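Local coordinates for ribonucleoside-diphosphate reductase (Sulfolobus acidocaldarius DSM 639, PDB 6QRZ) that acts as an R2-like ligand-binding oxidase, a ferritin-like metalloprotein of the ribonucleotide reductase R2 fold that carries a mixed manganese/iron cofactor, at the interface of chains A and B. Coordinates in Å, arbitrary orientation; residue numbers count along the deposited sequence, not the author numbering. Chains: chain A/B, Ribonucleoside-diphosphate reductase.

Contact 1: the interface of chains A and B. Residues chain A 39, 49, 53, 117, 120-121; chain B 59, 124, 127-128, 131.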
loop_
_atom_site.group_PDB
_atom_site.type_symbol
_atom_site.label_atom_id
_atom_site.label_comp_id
_atom_site.label_asym_id
_atom_site.label_seq_id
_atom_site.Cartn_x
_atom_site.Cartn_y
_atom_site.Cartn_z
ATOM N N TYR A 39 -6.912 -10.044 -14.449
ATOM C CA TYR A 39 -5.742 -10.273 -13.615
ATOM C C TYR A 39 -5.131 -11.633 -13.929
ATOM O O TYR A 39 -5.847 -12.625 -14.088
ATOM C CB TYR A 39 -6.103 -10.203 -12.130
ATOM C CG TYR A 39 -6.458 -8.819 -11.630
ATOM C CD1 TYR A 39 -6.091 -7.685 -12.341
ATOM C CD2 TYR A 39 -7.153 -8.650 -10.440
ATOM C CE1 TYR A 39 -6.412 -6.419 -11.884
ATOM C CE2 TYR A 39 -7.478 -7.390 -9.975
ATOM C CZ TYR A 39 -7.105 -6.279 -10.699
ATOM O OH TYR A 39 -7.426 -5.023 -10.239
ATOM N N TYR A 49 1.239 -12.023 -3.590
ATOM C CA TYR A 49 0.141 -11.226 -3.056
ATOM C C TYR A 49 -0.839 -12.087 -2.271
ATOM O O TYR A 49 -1.482 -11.599 -1.334
ATOM C CB TYR A 49 -0.568 -10.497 -4.199
ATOM C CG TYR A 49 -1.690 -9.580 -3.770
ATOM C CD1 TYR A 49 -1.423 -8.321 -3.251
ATOM C CD2 TYR A 49 -3.017 -9.965 -3.906
ATOM C CE1 TYR A 49 -2.445 -7.477 -2.863
ATOM C CE2 TYR A 49 -4.046 -9.126 -3.523
ATOM C CZ TYR A 49 -3.754 -7.885 -3.004
ATOM O OH TYR A 49 -4.774 -7.047 -2.621
ATOM N N LYS A 53 -1.363 -11.762 2.230
ATOM C CA LYS A 53 -2.626 -11.707 2.954
ATOM C C LYS A 53 -2.991 -13.039 3.598
ATOM O O LYS A 53 -3.879 -13.070 4.457
ATOM C CB LYS A 53 -3.754 -11.261 2.019
ATOM C CG LYS A 53 -4.070 -12.244 0.909
ATOM C CD LYS A 53 -5.170 -11.722 0.001
ATOM C CE LYS A 53 -5.510 -12.732 -1.083
ATOM N NZ LYS A 53 -6.013 -14.017 -0.525
ATOM N N ILE A 117 -0.313 -4.056 -7.924
ATOM C CA ILE A 117 -1.088 -4.640 -6.834
ATOM C C ILE A 117 -0.169 -5.153 -5.733
ATOM O O ILE A 117 -0.437 -4.949 -4.542
ATOM C CB ILE A 117 -2.011 -5.750 -7.369
ATOM C CG1 ILE A 117 -3.095 -5.156 -8.266
ATOM C CG2 ILE A 117 -2.646 -6.517 -6.221
ATOM C CD1 ILE A 117 -3.970 -6.194 -8.930
ATOM N N GLU A 120 2.081 -2.287 -4.166
ATOM C CA GLU A 120 1.268 -1.508 -3.248
ATOM C C GLU A 120 1.024 -2.256 -1.941
ATOM O O GLU A 120 0.875 -1.624 -0.891
ATOM C CB GLU A 120 -0.045 -1.124 -3.932
ATOM C CG GLU A 120 -0.856 -0.099 -3.197
ATOM C CD GLU A 120 -1.690 -0.730 -2.124
ATOM O OE1 GLU A 120 -2.324 -1.765 -2.415
ATOM O OE2 GLU A 120 -1.684 -0.212 -0.991
ATOM N N GLN A 121 0.984 -3.591 -1.977
ATOM C CA GLN A 121 1.022 -4.354 -0.733
ATOM C C GLN A 121 2.443 -4.465 -0.202
ATOM O O GLN A 121 2.663 -4.422 1.014
ATOM C CB GLN A 121 0.447 -5.756 -0.933
ATOM C CG GLN A 121 0.634 -6.647 0.293
ATOM C CD GLN A 121 0.492 -8.121 -0.007
ATOM O OE1 GLN A 121 0.741 -8.567 -1.126
ATOM N NE2 GLN A 121 0.094 -8.893 0.998
ATOM N N PRO B 59 -9.886 -12.304 1.222
ATOM C CA PRO B 59 -10.884 -12.729 0.225
ATOM C C PRO B 59 -10.830 -14.211 -0.104
ATOM O O PRO B 59 -11.803 -14.742 -0.654
ATOM C CB PRO B 59 -10.541 -11.874 -1.002
ATOM C CG PRO B 59 -9.813 -10.692 -0.452
ATOM C CD PRO B 59 -9.042 -11.204 0.729
ATOM N N PHE B 124 -4.118 -0.467 -0.027
ATOM C CA PHE B 124 -4.030 -1.919 0.096
ATOM C C PHE B 124 -5.411 -2.545 0.220
ATOM O O PHE B 124 -5.657 -3.632 -0.315
ATOM C CB PHE B 124 -3.152 -2.295 1.289
ATOM C CG PHE B 124 -3.155 -3.763 1.600
ATOM C CD1 PHE B 124 -2.654 -4.679 0.690
ATOM C CD2 PHE B 124 -3.659 -4.227 2.802
ATOM C CE1 PHE B 124 -2.661 -6.030 0.973
ATOM C CE2 PHE B 124 -3.665 -5.576 3.091
ATOM C CZ PHE B 124 -3.165 -6.478 2.176
ATOM N N ALA B 127 -6.831 -2.294 -3.472
ATOM C CA ALA B 127 -6.353 -3.384 -4.314
ATOM C C ALA B 127 -6.921 -4.722 -3.863
ATOM O O ALA B 127 -7.141 -5.615 -4.689
ATOM C CB ALA B 127 -4.825 -3.424 -4.314
ATOM N N LYS B 128 -7.164 -4.879 -2.559
ATOM C CA LYS B 128 -7.818 -6.087 -2.070
ATOM C C LYS B 128 -9.284 -6.131 -2.483
ATOM O O LYS B 128 -9.848 -7.219 -2.649
ATOM C CB LYS B 128 -7.674 -6.175 -0.549
ATOM C CG LYS B 128 -8.168 -7.474 0.066
ATOM C CD LYS B 128 -7.551 -7.706 1.438
ATOM C CE LYS B 128 -7.749 -6.507 2.355
ATOM N NZ LYS B 128 -9.187 -6.226 2.615
ATOM N N GLU B 131 -9.349 -7.294 -6.070
ATOM C CA GLU B 131 -9.167 -8.738 -6.123
ATOM C C GLU B 131 -10.465 -9.469 -5.809
ATOM O O GLU B 131 -10.806 -10.452 -6.476
ATOM C CB GLU B 131 -8.068 -9.165 -5.152
ATOM C CG GLU B 131 -7.918 -10.669 -5.026
ATOM C CD GLU B 131 -6.960 -11.070 -3.926
ATOM O OE1 GLU B 131 -6.854 -10.326 -2.928
ATOM O OE2 GLU B 131 -6.311 -12.128 -4.062
#
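In this R2-like ligand-binding oxidase of the ferritin-like superfamily, the long helix 113-139 carries metal ligands, A:Glu126 and A:His129 and their equivalents in chain B, and also lines the boundary between the two chains. A:Tyr49, on helix 44-54, reaches across to helix 113-139 of chain B. Its CG lies anti to the backbone N, beside the carbonyl carbon (chi1 -177°), which directs the ring toward chain B. Outward from CB and CG, CD2 comes near both carboxylate oxygens of B:Glu131. Next, A:Tyr49 CE2 meets that carboxylate, B:Glu131 CD lying in the ring plane at the edge, 3.5 Å away; ring and carboxylate planes are turned 53° apart. On the opposite rim A:Tyr49 CE1 is 4.1 Å from B:Phe124 CE1, the two side chains crossing obliquely. At the tip, the phenol A:Tyr49 OH rests 3.2 Å from B:Lys128 N, beside B:Ala127, whose short side chain allows the phenol to come near the helix backbone. A:Ile117 CG2 packs on one ring face near its rim, a branched apolar cover from the tyrosine's own chain.

B:Glu131 also faces A:Lys53 tip to tip. The ammonium A:Lys53 NZ stands 4.0 Å from B:Glu131 OE2, so the opposite charges probably attract without direct contact, while the lysine methylenes pass B:Pro59. Further along, the extended chain of A:Gln121 runs alongside B:Phe124, amide and ring 16° from parallel, with A:Gln121 CG 3.4 Å from B:Phe124 CE1.

Contact 2: the interface of chains A and B. Residues chain A 104-105, 108-109, 116; chain B 98, 101, 170, 173.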
loop_
_atom_site.group_PDB
_atom_site.type_symbol
_atom_site.label_atom_id
_atom_site.label_comp_id
_atom_site.label_asym_id
_atom_site.label_seq_id
_atom_site.Cartn_x
_atom_site.Cartn_y
_atom_site.Cartn_z
ATOM N N ILE A 104 6.111 2.278 -7.845
ATOM C CA ILE A 104 4.702 2.015 -8.121
ATOM C C ILE A 104 4.229 2.845 -9.307
ATOM O O ILE A 104 3.545 2.338 -10.204
ATOM C CB ILE A 104 3.851 2.282 -6.866
ATOM C CG1 ILE A 104 4.256 1.333 -5.736
ATOM C CG2 ILE A 104 2.373 2.127 -7.181
ATOM C CD1 ILE A 104 3.509 1.571 -4.442
ATOM N N SER A 105 4.594 4.130 -9.338
ATOM C CA SER A 105 4.195 4.985 -10.451
ATOM C C SER A 105 4.831 4.534 -11.758
ATOM O O SER A 105 4.215 4.662 -12.823
ATOM C CB SER A 105 4.561 6.439 -10.159
ATOM O OG SER A 105 4.147 7.291 -11.215
ATOM N N ILE A 108 2.820 1.844 -13.015
ATOM C CA ILE A 108 1.582 2.376 -13.573
ATOM C C ILE A 108 1.808 2.849 -15.003
ATOM O O ILE A 108 0.995 2.581 -15.896
ATOM C CB ILE A 108 1.031 3.500 -12.679
ATOM C CG1 ILE A 108 0.634 2.940 -11.312
ATOM C CG2 ILE A 108 -0.160 4.177 -13.341
ATOM C CD1 ILE A 108 0.248 4.001 -10.310
ATOM N N ASN A 109 2.918 3.550 -15.247
ATOM C CA ASN A 109 3.262 3.947 -16.607
ATOM C C ASN A 109 3.663 2.757 -17.468
ATOM O O ASN A 109 3.611 2.854 -18.699
ATOM C CB ASN A 109 4.388 4.979 -16.585
ATOM C CG ASN A 109 3.926 6.330 -16.082
ATOM O OD1 ASN A 109 2.834 6.788 -16.421
ATOM N ND2 ASN A 109 4.752 6.975 -15.267
ATOM N N VAL A 116 1.683 -3.464 -9.752
ATOM C CA VAL A 116 1.156 -2.382 -8.925
ATOM C C VAL A 116 0.404 -2.948 -7.727
ATOM O O VAL A 116 0.474 -2.403 -6.620
ATOM C CB VAL A 116 0.264 -1.447 -9.763
ATOM C CG1 VAL A 116 -0.373 -0.381 -8.883
ATOM C CG2 VAL A 116 1.069 -0.800 -10.876
ATOM N N VAL B 98 -4.561 2.910 -8.355
ATOM C CA VAL B 98 -3.449 3.464 -9.115
ATOM C C VAL B 98 -3.465 4.987 -9.156
ATOM O O VAL B 98 -2.437 5.589 -9.502
ATOM C CB VAL B 98 -3.408 2.893 -10.549
ATOM C CG1 VAL B 98 -3.178 1.390 -10.512
ATOM C CG2 VAL B 98 -4.692 3.214 -11.281
ATOM N N THR B 101 -1.348 7.082 -6.066
ATOM C CA THR B 101 0.089 7.349 -6.075
ATOM C C THR B 101 0.427 8.833 -5.964
ATOM O O THR B 101 1.318 9.177 -5.168
ATOM C CB THR B 101 0.718 6.719 -7.322
ATOM O OG1 THR B 101 0.461 5.310 -7.325
ATOM C CG2 THR B 101 2.219 6.955 -7.341
ATOM N N TRP B 170 -3.537 12.980 -10.697
ATOM C CA TRP B 170 -2.218 13.182 -11.284
ATOM C C TRP B 170 -1.887 14.649 -11.523
ATOM O O TRP B 170 -0.790 14.942 -12.011
ATOM C CB TRP B 170 -2.101 12.391 -12.587
ATOM C CG TRP B 170 -2.082 10.911 -12.357
ATOM C CD1 TRP B 170 -3.140 10.053 -12.440
ATOM C CD2 TRP B 170 -0.949 10.117 -11.983
ATOM N NE1 TRP B 170 -2.734 8.772 -12.149
ATOM C CE2 TRP B 170 -1.394 8.785 -11.865
ATOM C CE3 TRP B 170 0.399 10.403 -11.742
ATOM C CZ2 TRP B 170 -0.539 7.741 -11.517
ATOM C CZ3 TRP B 170 1.246 9.364 -11.394
ATOM C CH2 TRP B 170 0.775 8.050 -11.286
ATOM N N ARG B 173 0.857 15.426 -8.990
ATOM C CA ARG B 173 2.235 15.098 -9.342
ATOM C C ARG B 173 2.977 16.320 -9.867
ATOM O O ARG B 173 4.145 16.540 -9.525
ATOM C CB ARG B 173 2.260 13.970 -10.373
ATOM C CG ARG B 173 3.660 13.502 -10.749
ATOM C CD ARG B 173 3.622 12.404 -11.805
ATOM N NE ARG B 173 3.148 12.895 -13.097
ATOM C CZ ARG B 173 3.010 12.139 -14.180
ATOM N NH1 ARG B 173 3.310 10.847 -14.134
ATOM N NH2 ARG B 173 2.572 12.673 -15.313
#
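The delta-methyl of A:Ile108 forms the apolar centre, entering a corner built by B:Val98, B:Thr101 and B:Trp170. Its CG1 is anti to the carbonyl carbon (chi1 -65°), and the extended chain beyond it carries A:Ile108 CD1 to 3.8 Å from B:Val98 CB. The same methyl meets B:Thr101 tip to tip, and the A:Ile108 side chain crosses the indole obliquely, its CD1 4.0 Å from B:Trp170 CZ2. Isoleucine's branched aliphatic chain, ending in a methyl, suits the corner because it touches several walls at once. On one flank A:Val116 CG1 crosses B:Val98 CG1 at about a right angle, 3.7 Å apart, a methyl-to-methyl contact of two compact branched residues.

Further out, the groups become mixed in character. B:Thr101 turns its methyl CG2 to A:Ser105 CB, 3.7 Å away, and its hydroxyl OG1 toward A:Ile104 CG2. The small A:Ser105 lets the large indole approach: its OG, anti to the backbone N, sits 3.5 Å from B:Trp170 CH2. At the polar rim A:Asn109 ND2 and B:Arg173 NH1 lie 4.3 Å apart, two donor groups that do not bond each other, while B:Arg173 CD lies at the indole edge, in its plane.

Helix 100-109 of chain A, with A:Val116 of helix 113-139, thus packs on chain B's helix 76-98 end, helix 100-109 start, and B:Trp170 with helix 171-174.

Contact 3: the interface of chains A and B. Residues chain A 28-29, 32; chain B 91, 95, 98-99, 161-162, 166, 170.
A:His29 inserts its imidazole between helices 76-98 and 155-169 of chain B and meets B:Asp99 tip to tip. A:His29 NE2 donates a hydrogen bond to the carboxylate B:Asp99 OD1, 2.5 Å away with 154° at the hydrogen. The acceptor lies close to the imidazole plane, whereas the donor comes from above the carboxylate plane; ring and carboxylate are turned 63° apart. OD2 is also near, so both oxygens may help to favour a protonated, positively charged histidine. Around the ring, A:His29 CE1 touches B:Val98 CG2 and A:His29 CD2 touches B:Pro166 CB, each at 3.3 Å; these apolar walls probably limit rotation of the imidazole.

Next to it, A:Phe32 supplies a flat apolar surface. B:Tyr162 CE1 stands over its face, toward the rim, 3.4 Å from A:Phe32 CZ, in an edge-to-face pairing with planes 76° apart. B:Ala95 CB meets A:Phe32 CZ at 3.5 Å, and B:Ala91 CB lies by CD2; residues this small let an aromatic ring lie against a helix.

In the second shell, B:Trp170 NE1 makes a weak hydrogen bond to B:Asp99 OD1, 3.0 Å long, which may help orient the carboxylate. A:His29 and A:Phe32 both place CG anti to the carbonyl carbon, beside the backbone N, and both rings point into chain B. The site probably helps anchor the N-terminal segment of chain A on its partner in the deposited two-chain assembly.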
loop_
_atom_site.group_PDB
_atom_site.type_symbol
_atom_site.label_atom_id
_atom_site.label_comp_id
_atom_site.label_asym_id
_atom_site.label_seq_id
_atom_site.Cartn_x
_atom_site.Cartn_y
_atom_site.Cartn_z
ATOM N N ILE A 28 -3.967 8.763 -17.057
ATOM C CA ILE A 28 -4.725 8.901 -18.294
ATOM C C ILE A 28 -5.945 7.981 -18.259
ATOM O O ILE A 28 -7.042 8.381 -18.650
ATOM C CB ILE A 28 -3.831 8.623 -19.527
ATOM C CG1 ILE A 28 -4.672 8.554 -20.806
ATOM C CG2 ILE A 28 -2.999 7.356 -19.330
ATOM C CD1 ILE A 28 -5.347 9.862 -21.168
ATOM N N HIS A 29 -5.740 6.756 -17.775
ATOM C CA HIS A 29 -6.792 5.749 -17.645
ATOM C C HIS A 29 -7.520 5.530 -18.971
ATOM O O HIS A 29 -8.743 5.645 -19.076
ATOM C CB HIS A 29 -7.771 6.124 -16.531
ATOM C CG HIS A 29 -7.200 5.975 -15.157
ATOM N ND1 HIS A 29 -7.343 4.824 -14.414
ATOM C CD2 HIS A 29 -6.474 6.825 -14.395
ATOM C CE1 HIS A 29 -6.738 4.974 -13.250
ATOM N NE2 HIS A 29 -6.200 6.179 -13.213
ATOM N N PHE A 32 -8.741 -0.078 -18.632
ATOM C CA PHE A 32 -8.601 -0.750 -17.347
ATOM C C PHE A 32 -8.147 -2.188 -17.569
ATOM O O PHE A 32 -8.789 -2.940 -18.310
ATOM C CB PHE A 32 -9.916 -0.715 -16.571
ATOM C CG PHE A 32 -10.206 0.610 -15.925
ATOM C CD1 PHE A 32 -9.213 1.567 -15.803
ATOM C CD2 PHE A 32 -11.469 0.895 -15.432
ATOM C CE1 PHE A 32 -9.479 2.786 -15.208
ATOM C CE2 PHE A 32 -11.738 2.112 -14.834
ATOM C CZ PHE A 32 -10.740 3.059 -14.722
ATOM N N ALA B 91 -14.025 -1.942 -11.865
ATOM C CA ALA B 91 -13.329 -0.935 -12.658
ATOM C C ALA B 91 -12.785 0.179 -11.774
ATOM O O ALA B 91 -11.679 0.681 -12.005
ATOM C CB ALA B 91 -14.266 -0.360 -13.719
ATOM N N ALA B 95 -8.855 1.660 -10.466
ATOM C CA ALA B 95 -8.521 3.055 -10.740
ATOM C C ALA B 95 -8.126 3.793 -9.466
ATOM O O ALA B 95 -7.158 4.560 -9.463
ATOM C CB ALA B 95 -9.699 3.753 -11.420
ATOM N N VAL B 98 -4.561 2.910 -8.355
ATOM C CA VAL B 98 -3.449 3.464 -9.115
ATOM C C VAL B 98 -3.465 4.987 -9.156
ATOM O O VAL B 98 -2.437 5.589 -9.502
ATOM C CB VAL B 98 -3.408 2.893 -10.549
ATOM C CG1 VAL B 98 -3.178 1.390 -10.512
ATOM C CG2 VAL B 98 -4.692 3.214 -11.281
ATOM N N ASP B 99 -4.582 5.628 -8.820
ATOM C CA ASP B 99 -4.627 7.078 -8.683
ATOM C C ASP B 99 -4.236 7.544 -7.288
ATOM O O ASP B 99 -4.153 8.754 -7.054
ATOM C CB ASP B 99 -6.024 7.601 -9.029
ATOM C CG ASP B 99 -6.333 7.491 -10.506
ATOM O OD1 ASP B 99 -5.389 7.588 -11.318
ATOM O OD2 ASP B 99 -7.515 7.305 -10.859
ATOM N N PHE B 161 -14.031 8.481 -14.124
ATOM C CA PHE B 161 -12.897 7.602 -13.864
ATOM C C PHE B 161 -11.882 7.571 -14.997
ATOM O O PHE B 161 -10.710 7.265 -14.747
ATOM C CB PHE B 161 -13.378 6.176 -13.571
ATOM C CG PHE B 161 -14.001 6.011 -12.209
ATOM C CD1 PHE B 161 -14.394 7.111 -11.469
ATOM C CD2 PHE B 161 -14.177 4.752 -11.663
ATOM C CE1 PHE B 161 -14.962 6.961 -10.221
ATOM C CE2 PHE B 161 -14.745 4.598 -10.412
ATOM C CZ PHE B 161 -15.137 5.701 -9.693
ATOM N N TYR B 162 -12.291 7.872 -16.229
ATOM C CA TYR B 162 -11.345 7.937 -17.336
ATOM C C TYR B 162 -10.802 9.338 -17.572
ATOM O O TYR B 162 -9.750 9.477 -18.207
ATOM C CB TYR B 162 -11.987 7.441 -18.636
ATOM C CG TYR B 162 -12.201 5.946 -18.718
ATOM C CD1 TYR B 162 -11.662 5.091 -17.769
ATOM C CD2 TYR B 162 -12.936 5.390 -19.759
ATOM C CE1 TYR B 162 -11.854 3.724 -17.849
ATOM C CE2 TYR B 162 -13.132 4.025 -19.846
ATOM C CZ TYR B 162 -12.590 3.197 -18.888
ATOM O OH TYR B 162 -12.782 1.837 -18.968
ATOM N N PRO B 166 -8.304 10.687 -13.148
ATOM C CA PRO B 166 -6.884 10.793 -13.522
ATOM C C PRO B 166 -6.386 12.223 -13.604
ATOM O O PRO B 166 -5.218 12.482 -13.290
ATOM C CB PRO B 166 -6.825 10.098 -14.889
ATOM C CG PRO B 166 -8.216 10.140 -15.401
ATOM C CD PRO B 166 -9.080 9.994 -14.192
ATOM N N TRP B 170 -3.537 12.980 -10.697
ATOM C CA TRP B 170 -2.218 13.182 -11.284
ATOM C C TRP B 170 -1.887 14.649 -11.523
ATOM O O TRP B 170 -0.790 14.942 -12.011
ATOM C CB TRP B 170 -2.101 12.391 -12.587
ATOM C CG TRP B 170 -2.082 10.911 -12.357
ATOM C CD1 TRP B 170 -3.140 10.053 -12.440
ATOM C CD2 TRP B 170 -0.949 10.117 -11.983
ATOM N NE1 TRP B 170 -2.734 8.772 -12.149
ATOM C CE2 TRP B 170 -1.394 8.785 -11.865
ATOM C CE3 TRP B 170 0.399 10.403 -11.742
ATOM C CZ2 TRP B 170 -0.539 7.741 -11.517
ATOM C CZ3 TRP B 170 1.246 9.364 -11.394
ATOM C CH2 TRP B 170 0.775 8.050 -11.286
#

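Contact 2 and contact 3 are neighbours, their C-alpha centres about 9 Å apart, and they share B:Val98 and B:Trp170, which each serve chain A on two fronts: two helices in one, the N-terminal loop in the other. Contact 1 stands farther off, about 15 Å from contact 2 and 17 Å from contact 3. Helix 113-139 of chain A still joins contact 1 to contact 2, contributing residues to both. Because the interface is two-fold symmetric, each contact recurs with chains exchanged. Packed helices and an N-terminal segment reaching over therefore probably stabilise the dimer together, in an interface formed in part by helices that carry metal ligands.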